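Local atomic coordinates of plasmodium falciparum gamete antigen 27/25 (Plasmodium falciparum, PDB entry 1N81), a protein that is essential for sexual development of the malaria parasite, is made in its gametocytes, and may act through protein dimerization, though its molecular function is not settled. Residues A9-R14 and E115-V120; S27-L32 and D83-Y88; R124-K129 and D175-K180. All coordinates share one frame; numbering follows the deposited sequence.

In the fold
From the N terminus the chain runs through an extended lead, 9-12, into helix 13-35. Contact 1 sets this lead, just ahead of the helix, against 115-120 of helix 96-122, closing a long loop of mostly helical chain. Contact 2 lies wholly within that loop: 27-32, farther along helix 13-35, meets 83-88 of helix 71-89, on the opposite side of the chain's centre, about 26 Å from contact 1 between centres. Contact 3 follows in series and ties the start of helix 126-133 to the loop after helix 156-173. Contacts 1 and 3 touch: Val120 O lies 2.8 Å from Lys129 NZ, a probable hydrogen bond.

Contact 1: residues A9-R14 and E115-V120; sequences APLSPR and EVSINV
Leu11 and Ile118 meet through torsions that bring both side-chain ends together: Leu11 carries CG anti to its backbone N (chi1 165°), while in Ile118 chi1 of -64° places CG1 anti to the carbonyl carbon and a second bend, at chi2, carries CD1 to Leu11. Neither side chain leaves its backbone aimed straight at the partner, yet both ends arrive there, crossing at about a right angle. Ile118 CD1 does most of the touching. It reaches Leu11 CA at 3.7 Å and Leu11 CD1 at 4.0 Å, so the isoleucine methyl rests against the leucine's backbone as well as its branch. The same Leu11 CD1 lies 3.5 Å from Ser117 OG, an apolar methyl beside a hydroxyl.

That hydroxyl is occupied elsewhere: Ser117 OG is hydrogen-bonded to Glu114 O in its own helix. It also accepts a hydrogen bond from a water at 2.8 Å. The water in turn accepts from Ser12 N, again at 2.8 Å, and thereby supplies the polar link between the segments, which share no direct hydrogen bond. Ser12 is the N-cap of helix 13-35; its OG receives a weak capping bond from Arg14 N, bent to an N-H...O angle of 127°. The contact therefore combines a small apolar patch with a water bridge exactly where the extended lead turns into helix, and the summed buried surface is modest, 162 Å².

Beyond the pair, Arg14 NH1 and NH2 bind the backbone oxygens of Val173 and Leu68, fixing the first turn of helix 13-35 to other parts of the chain. On helix 96-122, Val116 and Ser117 touch Leu170 of helix 156-173, and Val116 also packs on Ile132 of helix 126-133 and Leu142 of helix 136-150.

Contact 2: residues S27-L32 and D83-Y88; sequences SDYIYL and DRLISY
Leu85 projects between Tyr29 and Ile30 in a helix-helix contact of this all-helical fold, joining helix 13-35 to helix 71-89. Its two methyls divide the work. CD1 approaches the tyrosine ring obliquely, 3.5 Å from Tyr29 CD2 and 3.6 Å from Tyr29 CE2, so it touches two neighbouring carbons on one side of the ring. CD2 meets Ile30 CG1 at 3.8 Å while staying within 4.0 Å of Tyr29 CD2. The leucine thus straddles two consecutive residues of the facing helix. Its side chain crosses that of Tyr29 at about a right angle, but it and Ile30 slide past each other in opposite directions.

The torsions account for this fork. In Leu85, chi1 of -57° turns CG anti to the carbonyl carbon, and chi2 of -176° then sets CD1 against the ring and CD2 against Ile30. Ile30 CA and Leu85 CA are also the nearest CA pair across the segments, 7.0 Å apart. No hydrogen bond crosses between the segments, and all three touching residues are buried, so this is an apolar interface.

The next shell holds both residues of helix 13-35. Within the same segment, Leu32 CD2 lies over one face of the Tyr29 ring, 3.9 Å above the plane and offset toward the rim. Tyr56 of helix 50-63 packs edge-to-face with that ring, while Ile99 and Ile102 of helix 96-122 pack on Ile30. Nearby, Arg84 forms salt bridges with Glu22 and Glu109, linking helix 71-89 to helices 13-35 and 96-122 beside the apolar patch. At the far end of the tyrosine, the phenolic oxygen OH is held by a hydrogen bond with Ala46 O.

Contact 3: residues R124-K129 and D175-K180; sequences REVKEK and DSYIIK
A type I beta turn, Asp175 to Ile178, sets Tyr177 against the first turn of helix 126-133, joining the loop after helix 156-173 to that helix. The turn is closed by Ile178 N donating to Asp175 O at 3.1 Å. Tyr177, its third residue, is the main partner: Lys129 runs alongside it, the two chains sliding past each other in opposite directions. Methylenes of the lysine do the touching: Lys129 CE lies 3.5 Å from Tyr177 CB, itself a methylene, and Lys129 CD lies 3.9 Å from the ring carbon Tyr177 CG. The lysine thus lies against the root of the tyrosine and approaches its ring obliquely. The Val126 side chain crosses that of Tyr177 at about a right angle, its CG2 coming obliquely to the ring, 4.1 Å from Tyr177 CD1.

Tyr177 CG sits between the backbone N and the carbonyl carbon (chi1 66°), a torsion that lays the ring beside the helix. Ile178 CG1 covers one ring face, 3.7 Å above the plane and displaced toward the rim.

Lys129 is extended as far as CE and then bends at its last torsion (chi4 -63°), turning its ammonium group away from the direct line of the chain. There NZ is held by hydrogen bonds to Ala123 O and Val120 O, backbone oxygens from around the end of helix 96-122, so this buried charge has several oxygen partners. Ser176 OG is also tied to that region through Asp121 OD1. A water completes the link between segments: it accepts from Lys129 NZ at 3.1 Å and donates to Ser176 OG at 2.6 Å.

Contact 1: residues A9-R14 and E115-V120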
loop_
_atom_site.group_PDB
_atom_site.type_symbol
_atom_site.label_atom_id
_atom_site.label_comp_id
_atom_site.label_asym_id
_atom_site.label_seq_id
_atom_site.Cartn_x
_atom_site.Cartn_y
_atom_site.Cartn_z
ATOM N N ALA A 9 -5.477 16.602 -7.771
ATOM C CA ALA A 9 -4.731 17.004 -8.957
ATOM C C ALA A 9 -4.267 15.738 -9.669
ATOM O O ALA A 9 -4.675 14.627 -9.319
ATOM C CB ALA A 9 -3.518 17.860 -8.545
ATOM N N PRO A 10 -3.413 15.880 -10.694
ATOM C CA PRO A 10 -3.032 14.604 -11.292
ATOM C C PRO A 10 -2.306 13.733 -10.265
ATOM O O PRO A 10 -1.093 13.877 -10.079
ATOM C CB PRO A 10 -2.113 15.018 -12.440
ATOM C CG PRO A 10 -2.651 16.368 -12.836
ATOM C CD PRO A 10 -2.902 17.014 -11.488
ATOM N N LEU A 11 -3.054 12.889 -9.553
ATOM C CA LEU A 11 -2.448 11.945 -8.614
ATOM C C LEU A 11 -1.216 11.439 -9.387
ATOM O O LEU A 11 -1.324 11.199 -10.588
ATOM C CB LEU A 11 -3.410 10.768 -8.385
ATOM C CG LEU A 11 -2.880 9.491 -7.717
ATOM C CD1 LEU A 11 -2.677 9.749 -6.232
ATOM C CD2 LEU A 11 -3.853 8.351 -7.898
ATOM N N SER A 12 -0.057 11.297 -8.746
ATOM C CA SER A 12 1.110 10.790 -9.471
ATOM C C SER A 12 0.837 9.419 -10.100
ATOM O O SER A 12 0.361 8.511 -9.414
ATOM C CB SER A 12 2.309 10.654 -8.530
ATOM O OG SER A 12 3.227 9.728 -9.087
ATOM N N PRO A 13 1.145 9.238 -11.403
ATOM C CA PRO A 13 0.883 7.925 -11.997
ATOM C C PRO A 13 1.734 6.845 -11.328
ATOM O O PRO A 13 1.344 5.673 -11.318
ATOM C CB PRO A 13 1.251 8.114 -13.471
ATOM C CG PRO A 13 0.935 9.580 -13.692
ATOM C CD PRO A 13 1.509 10.219 -12.441
ATOM N N ARG A 14 2.889 7.233 -10.779
ATOM C CA ARG A 14 3.751 6.261 -10.096
ATOM C C ARG A 14 3.062 5.699 -8.834
ATOM O O ARG A 14 3.142 4.497 -8.561
ATOM C CB ARG A 14 5.074 6.882 -9.656
ATOM C CG ARG A 14 5.965 5.806 -9.095
ATOM C CD ARG A 14 7.289 6.322 -8.548
ATOM N NE ARG A 14 8.213 5.234 -8.738
ATOM C CZ ARG A 14 8.894 4.669 -7.774
ATOM N NH1 ARG A 14 8.770 5.112 -6.538
ATOM N NH2 ARG A 14 9.652 3.629 -8.039
ATOM N N GLU A 115 -4.479 9.848 -1.009
ATOM C CA GLU A 115 -4.885 11.138 -0.475
ATOM C C GLU A 115 -3.668 11.846 0.162
ATOM O O GLU A 115 -3.416 13.042 -0.052
ATOM C CB GLU A 115 -5.957 10.873 0.575
ATOM C CG GLU A 115 -6.800 12.030 0.970
ATOM C CD GLU A 115 -7.769 12.421 -0.107
ATOM O OE1 GLU A 115 -8.218 11.532 -0.892
ATOM O OE2 GLU A 115 -8.077 13.626 -0.139
ATOM N N VAL A 116 -2.919 11.118 0.979
ATOM C CA VAL A 116 -1.771 11.727 1.603
ATOM C C VAL A 116 -0.756 12.136 0.530
ATOM O O VAL A 116 -0.112 13.182 0.660
ATOM C CB VAL A 116 -1.097 10.787 2.626
ATOM C CG1 VAL A 116 0.182 11.418 3.150
ATOM C CG2 VAL A 116 -2.038 10.517 3.773
ATOM N N SER A 117 -0.633 11.343 -0.539
ATOM C CA SER A 117 0.338 11.662 -1.578
ATOM C C SER A 117 -0.023 12.975 -2.270
ATOM O O SER A 117 0.875 13.687 -2.745
ATOM C CB SER A 117 0.476 10.524 -2.610
ATOM O OG SER A 117 -0.544 10.547 -3.583
ATOM N N ILE A 118 -1.321 13.296 -2.324
ATOM C CA ILE A 118 -1.757 14.558 -2.941
ATOM C C ILE A 118 -1.304 15.739 -2.098
ATOM O O ILE A 118 -0.843 16.738 -2.626
ATOM C CB ILE A 118 -3.297 14.677 -3.069
ATOM C CG1 ILE A 118 -3.844 13.596 -4.007
ATOM C CG2 ILE A 118 -3.657 16.091 -3.581
ATOM C CD1 ILE A 118 -3.192 13.587 -5.385
ATOM N N ASN A 119 -1.450 15.628 -0.782
ATOM C CA ASN A 119 -1.031 16.703 0.114
ATOM C C ASN A 119 0.496 16.865 0.007
ATOM O O ASN A 119 1.001 17.975 0.020
ATOM C CB ASN A 119 -1.442 16.397 1.566
ATOM C CG ASN A 119 -2.957 16.553 1.802
ATOM O OD1 ASN A 119 -3.431 17.604 2.221
ATOM N ND2 ASN A 119 -3.709 15.511 1.516
ATOM N N VAL A 120 1.217 15.754 -0.114
ATOM C CA VAL A 120 2.673 15.801 -0.261
ATOM C C VAL A 120 3.094 16.578 -1.536
ATOM O O VAL A 120 3.889 17.511 -1.471
ATOM C CB VAL A 120 3.274 14.366 -0.292
ATOM C CG1 VAL A 120 4.744 14.410 -0.705
ATOM C CG2 VAL A 120 3.136 13.720 1.110
HETATM O O HOH W 1 0.422 11.643 -6.007
#

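Contact 2: residues S27-L32 and D83-Y88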
loop_
_atom_site.group_PDB
_atom_site.type_symbol
_atom_site.label_atom_id
_atom_site.label_comp_id
_atom_site.label_asym_id
_atom_site.label_seq_id
_atom_site.Cartn_x
_atom_site.Cartn_y
_atom_site.Cartn_z
ATOM N N SER A 27 -4.015 -8.800 -2.558
ATOM C CA SER A 27 -5.323 -9.420 -2.691
ATOM C C SER A 27 -5.151 -10.814 -3.298
ATOM O O SER A 27 -5.671 -11.787 -2.763
ATOM C CB SER A 27 -6.218 -8.556 -3.574
ATOM O OG SER A 27 -7.513 -9.145 -3.699
ATOM N N ASP A 28 -4.411 -10.917 -4.404
ATOM C CA ASP A 28 -4.179 -12.222 -5.030
ATOM C C ASP A 28 -3.596 -13.232 -4.029
ATOM O O ASP A 28 -4.059 -14.368 -3.911
ATOM C CB ASP A 28 -3.194 -12.128 -6.216
ATOM C CG ASP A 28 -3.778 -11.401 -7.426
ATOM O OD1 ASP A 28 -4.999 -11.152 -7.487
ATOM O OD2 ASP A 28 -2.992 -11.070 -8.327
ATOM N N TYR A 29 -2.556 -12.827 -3.313
ATOM C CA TYR A 29 -1.929 -13.740 -2.375
ATOM C C TYR A 29 -2.883 -14.151 -1.258
ATOM O O TYR A 29 -2.798 -15.262 -0.740
ATOM C CB TYR A 29 -0.674 -13.122 -1.786
ATOM C CG TYR A 29 0.299 -14.156 -1.332
ATOM C CD1 TYR A 29 1.229 -14.679 -2.214
ATOM C CD2 TYR A 29 0.296 -14.619 -0.000
ATOM C CE1 TYR A 29 2.156 -15.648 -1.796
ATOM C CE2 TYR A 29 1.216 -15.592 0.432
ATOM C CZ TYR A 29 2.142 -16.099 -0.476
ATOM O OH TYR A 29 3.059 -17.050 -0.081
ATOM N N ILE A 30 -3.788 -13.255 -0.878
ATOM C CA ILE A 30 -4.748 -13.591 0.165
ATOM C C ILE A 30 -5.708 -14.631 -0.406
ATOM O O ILE A 30 -6.209 -15.481 0.324
ATOM C CB ILE A 30 -5.518 -12.342 0.653
ATOM C CG1 ILE A 30 -4.617 -11.526 1.585
ATOM C CG2 ILE A 30 -6.811 -12.742 1.376
ATOM C CD1 ILE A 30 -5.211 -10.242 2.031
ATOM N N TYR A 31 -5.957 -14.567 -1.709
ATOM C CA TYR A 31 -6.830 -15.554 -2.332
ATOM C C TYR A 31 -6.155 -16.924 -2.232
ATOM O O TYR A 31 -6.794 -17.917 -1.911
ATOM C CB TYR A 31 -7.068 -15.237 -3.795
ATOM C CG TYR A 31 -8.030 -16.207 -4.447
ATOM C CD1 TYR A 31 -9.399 -16.030 -4.344
ATOM C CD2 TYR A 31 -7.560 -17.318 -5.147
ATOM C CE1 TYR A 31 -10.281 -16.935 -4.925
ATOM C CE2 TYR A 31 -8.435 -18.228 -5.729
ATOM C CZ TYR A 31 -9.786 -18.029 -5.616
ATOM O OH TYR A 31 -10.642 -18.927 -6.208
ATOM N N LEU A 32 -4.857 -16.968 -2.507
ATOM C CA LEU A 32 -4.098 -18.206 -2.410
ATOM C C LEU A 32 -4.264 -18.767 -0.995
ATOM O O LEU A 32 -4.617 -19.937 -0.804
ATOM C CB LEU A 32 -2.603 -17.946 -2.673
ATOM C CG LEU A 32 -1.664 -19.119 -2.365
ATOM C CD1 LEU A 32 -1.994 -20.279 -3.353
ATOM C CD2 LEU A 32 -0.191 -18.692 -2.486
ATOM N N ASP A 83 3.400 -8.567 6.022
ATOM C CA ASP A 83 2.838 -8.070 7.267
ATOM C C ASP A 83 1.316 -7.995 7.240
ATOM O O ASP A 83 0.667 -8.241 8.251
ATOM C CB ASP A 83 3.448 -6.718 7.631
ATOM C CG ASP A 83 4.929 -6.838 8.013
ATOM O OD1 ASP A 83 5.397 -7.983 8.247
ATOM O OD2 ASP A 83 5.621 -5.802 8.088
ATOM N N ARG A 84 0.743 -7.674 6.083
ATOM C CA ARG A 84 -0.709 -7.595 5.972
ATOM C C ARG A 84 -1.290 -8.989 6.116
ATOM O O ARG A 84 -2.364 -9.142 6.687
ATOM C CB ARG A 84 -1.154 -6.978 4.632
ATOM C CG ARG A 84 -0.909 -5.461 4.508
ATOM C CD ARG A 84 -1.502 -4.910 3.193
ATOM N NE ARG A 84 -1.040 -3.543 2.987
ATOM C CZ ARG A 84 0.013 -3.203 2.254
ATOM N NH1 ARG A 84 0.728 -4.130 1.622
ATOM N NH2 ARG A 84 0.365 -1.930 2.187
ATOM N N LEU A 85 -0.590 -10.002 5.594
ATOM C CA LEU A 85 -1.080 -11.383 5.700
ATOM C C LEU A 85 -1.232 -11.753 7.187
ATOM O O LEU A 85 -2.270 -12.268 7.616
ATOM C CB LEU A 85 -0.100 -12.353 5.039
ATOM C CG LEU A 85 0.222 -12.076 3.561
ATOM C CD1 LEU A 85 1.117 -13.171 3.034
ATOM C CD2 LEU A 85 -1.033 -11.984 2.743
ATOM N N ILE A 86 -0.190 -11.471 7.960
ATOM C CA ILE A 86 -0.189 -11.764 9.394
ATOM C C ILE A 86 -1.193 -10.883 10.158
ATOM O O ILE A 86 -1.826 -11.339 11.097
ATOM C CB ILE A 86 1.240 -11.617 9.959
ATOM C CG1 ILE A 86 2.081 -12.799 9.447
ATOM C CG2 ILE A 86 1.223 -11.557 11.473
ATOM C CD1 ILE A 86 3.530 -12.728 9.822
ATOM N N SER A 87 -1.379 -9.638 9.725
ATOM C CA SER A 87 -2.321 -8.752 10.394
ATOM C C SER A 87 -3.794 -9.102 10.127
ATOM O O SER A 87 -4.647 -8.968 11.014
ATOM C CB SER A 87 -2.062 -7.308 9.950
ATOM O OG SER A 87 -2.943 -6.396 10.588
ATOM N N TYR A 88 -4.096 -9.553 8.908
ATOM C CA TYR A 88 -5.478 -9.851 8.514
ATOM C C TYR A 88 -5.873 -11.332 8.404
ATOM O O TYR A 88 -7.067 -11.658 8.407
ATOM C CB TYR A 88 -5.776 -9.223 7.132
ATOM C CG TYR A 88 -5.495 -7.745 7.004
ATOM C CD1 TYR A 88 -5.156 -7.185 5.759
ATOM C CD2 TYR A 88 -5.629 -6.885 8.104
ATOM C CE1 TYR A 88 -4.965 -5.819 5.610
ATOM C CE2 TYR A 88 -5.443 -5.505 7.963
ATOM C CZ TYR A 88 -5.110 -4.983 6.712
ATOM O OH TYR A 88 -4.905 -3.628 6.580
#

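Contact 3: residues R124-K129 and D175-K180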
loop_
_atom_site.group_PDB
_atom_site.type_symbol
_atom_site.label_atom_id
_atom_site.label_comp_id
_atom_site.label_asym_id
_atom_site.label_seq_id
_atom_site.Cartn_x
_atom_site.Cartn_y
_atom_site.Cartn_z
ATOM N N ARG A 124 5.443 22.751 -0.644
ATOM C CA ARG A 124 6.598 23.378 -1.280
ATOM C C ARG A 124 7.955 22.790 -0.909
ATOM O O ARG A 124 8.700 22.336 -1.766
ATOM C CB ARG A 124 6.592 24.871 -0.939
ATOM C CG ARG A 124 7.510 25.743 -1.778
ATOM C CD ARG A 124 7.385 27.200 -1.334
ATOM N NE ARG A 124 7.894 28.129 -2.344
ATOM C CZ ARG A 124 7.735 29.451 -2.299
ATOM N NH1 ARG A 124 7.080 30.011 -1.287
ATOM N NH2 ARG A 124 8.219 30.212 -3.277
ATOM N N GLU A 125 8.271 22.816 0.378
ATOM C CA GLU A 125 9.549 22.326 0.884
ATOM C C GLU A 125 9.592 20.806 1.026
ATOM O O GLU A 125 8.597 20.181 1.388
ATOM C CB GLU A 125 9.822 22.943 2.260
ATOM C CG GLU A 125 9.506 24.436 2.396
ATOM C CD GLU A 125 10.511 25.329 1.688
ATOM O OE1 GLU A 125 11.734 25.087 1.831
ATOM O OE2 GLU A 125 10.075 26.283 1.002
ATOM N N VAL A 126 10.755 20.217 0.764
ATOM C CA VAL A 126 10.920 18.774 0.891
ATOM C C VAL A 126 10.731 18.384 2.354
ATOM O O VAL A 126 10.306 17.269 2.661
ATOM C CB VAL A 126 12.322 18.327 0.419
ATOM C CG1 VAL A 126 12.572 16.885 0.762
ATOM C CG2 VAL A 126 12.431 18.501 -1.071
ATOM N N LYS A 127 11.037 19.317 3.253
ATOM C CA LYS A 127 10.906 19.068 4.678
ATOM C C LYS A 127 9.446 18.909 5.069
ATOM O O LYS A 127 9.120 18.083 5.908
ATOM C CB LYS A 127 11.495 20.217 5.494
ATOM C CG LYS A 127 11.472 19.953 6.978
ATOM C CD LYS A 127 11.862 21.189 7.752
ATOM C CE LYS A 127 11.787 20.928 9.237
ATOM N NZ LYS A 127 11.946 22.185 10.017
ATOM N N GLU A 128 8.590 19.736 4.480
ATOM C CA GLU A 128 7.163 19.694 4.757
ATOM C C GLU A 128 6.591 18.410 4.104
ATOM O O GLU A 128 5.738 17.745 4.684
ATOM C CB GLU A 128 6.515 20.981 4.219
ATOM C CG GLU A 128 4.982 21.072 4.329
ATOM C CD GLU A 128 4.466 20.977 5.751
ATOM O OE1 GLU A 128 5.276 20.761 6.685
ATOM O OE2 GLU A 128 3.232 21.108 5.934
ATOM N N LYS A 129 7.090 18.048 2.925
ATOM C CA LYS A 129 6.636 16.839 2.260
ATOM C C LYS A 129 6.898 15.647 3.183
ATOM O O LYS A 129 6.052 14.764 3.346
ATOM C CB LYS A 129 7.367 16.630 0.932
ATOM C CG LYS A 129 7.041 17.650 -0.117
ATOM C CD LYS A 129 7.695 17.250 -1.404
ATOM C CE LYS A 129 7.539 18.341 -2.466
ATOM N NZ LYS A 129 6.117 18.613 -2.848
ATOM N N ASP A 175 8.136 10.145 -5.812
ATOM C CA ASP A 175 9.327 10.606 -6.523
ATOM C C ASP A 175 9.093 11.952 -7.198
ATOM O O ASP A 175 9.980 12.467 -7.880
ATOM C CB ASP A 175 9.756 9.586 -7.586
ATOM C CG ASP A 175 8.833 9.582 -8.804
ATOM O OD1 ASP A 175 9.137 8.899 -9.804
ATOM O OD2 ASP A 175 7.799 10.265 -8.757
ATOM N N SER A 176 7.918 12.533 -6.987
ATOM C CA SER A 176 7.569 13.803 -7.624
ATOM C C SER A 176 8.451 15.000 -7.257
ATOM O O SER A 176 8.561 15.936 -8.025
ATOM C CB SER A 176 6.110 14.166 -7.315
ATOM O OG SER A 176 5.956 14.465 -5.934
ATOM N N TYR A 177 9.067 14.980 -6.087
ATOM C CA TYR A 177 9.903 16.098 -5.665
ATOM C C TYR A 177 11.399 15.879 -6.000
ATOM O O TYR A 177 12.220 16.747 -5.737
ATOM C CB TYR A 177 9.752 16.284 -4.168
ATOM C CG TYR A 177 10.309 15.097 -3.408
ATOM C CD1 TYR A 177 11.670 15.019 -3.062
ATOM C CD2 TYR A 177 9.492 13.999 -3.124
ATOM C CE1 TYR A 177 12.196 13.848 -2.455
ATOM C CE2 TYR A 177 9.998 12.837 -2.522
ATOM C CZ TYR A 177 11.339 12.757 -2.190
ATOM O OH TYR A 177 11.774 11.581 -1.616
ATOM N N ILE A 178 11.736 14.728 -6.574
ATOM C CA ILE A 178 13.121 14.372 -6.898
ATOM C C ILE A 178 13.732 15.003 -8.159
ATOM O O ILE A 178 13.114 15.009 -9.207
ATOM C CB ILE A 178 13.269 12.814 -7.006
ATOM C CG1 ILE A 178 13.161 12.194 -5.609
ATOM C CG2 ILE A 178 14.594 12.439 -7.661
ATOM C CD1 ILE A 178 13.140 10.684 -5.588
ATOM N N ILE A 179 14.946 15.548 -8.041
ATOM C CA ILE A 179 15.644 16.117 -9.203
ATOM C C ILE A 179 16.956 15.357 -9.265
ATOM O O ILE A 179 17.778 15.502 -8.359
ATOM C CB ILE A 179 16.020 17.607 -9.052
ATOM C CG1 ILE A 179 14.824 18.442 -8.601
ATOM C CG2 ILE A 179 16.531 18.126 -10.421
ATOM C CD1 ILE A 179 13.725 18.512 -9.595
ATOM N N LYS A 180 17.146 14.532 -10.292
ATOM C CA LYS A 180 18.368 13.768 -10.376
ATOM C C LYS A 180 19.469 14.558 -11.102
ATOM O O LYS A 180 19.200 15.530 -11.828
ATOM C CB LYS A 180 18.118 12.449 -11.112
ATOM C CG LYS A 180 17.125 11.529 -10.412
ATOM C CD LYS A 180 17.078 10.151 -11.062
ATOM C CE LYS A 180 15.854 9.352 -10.586
ATOM N NZ LYS A 180 15.745 9.222 -9.088
HETATM O O HOH W 2 6.607 16.886 -5.343
#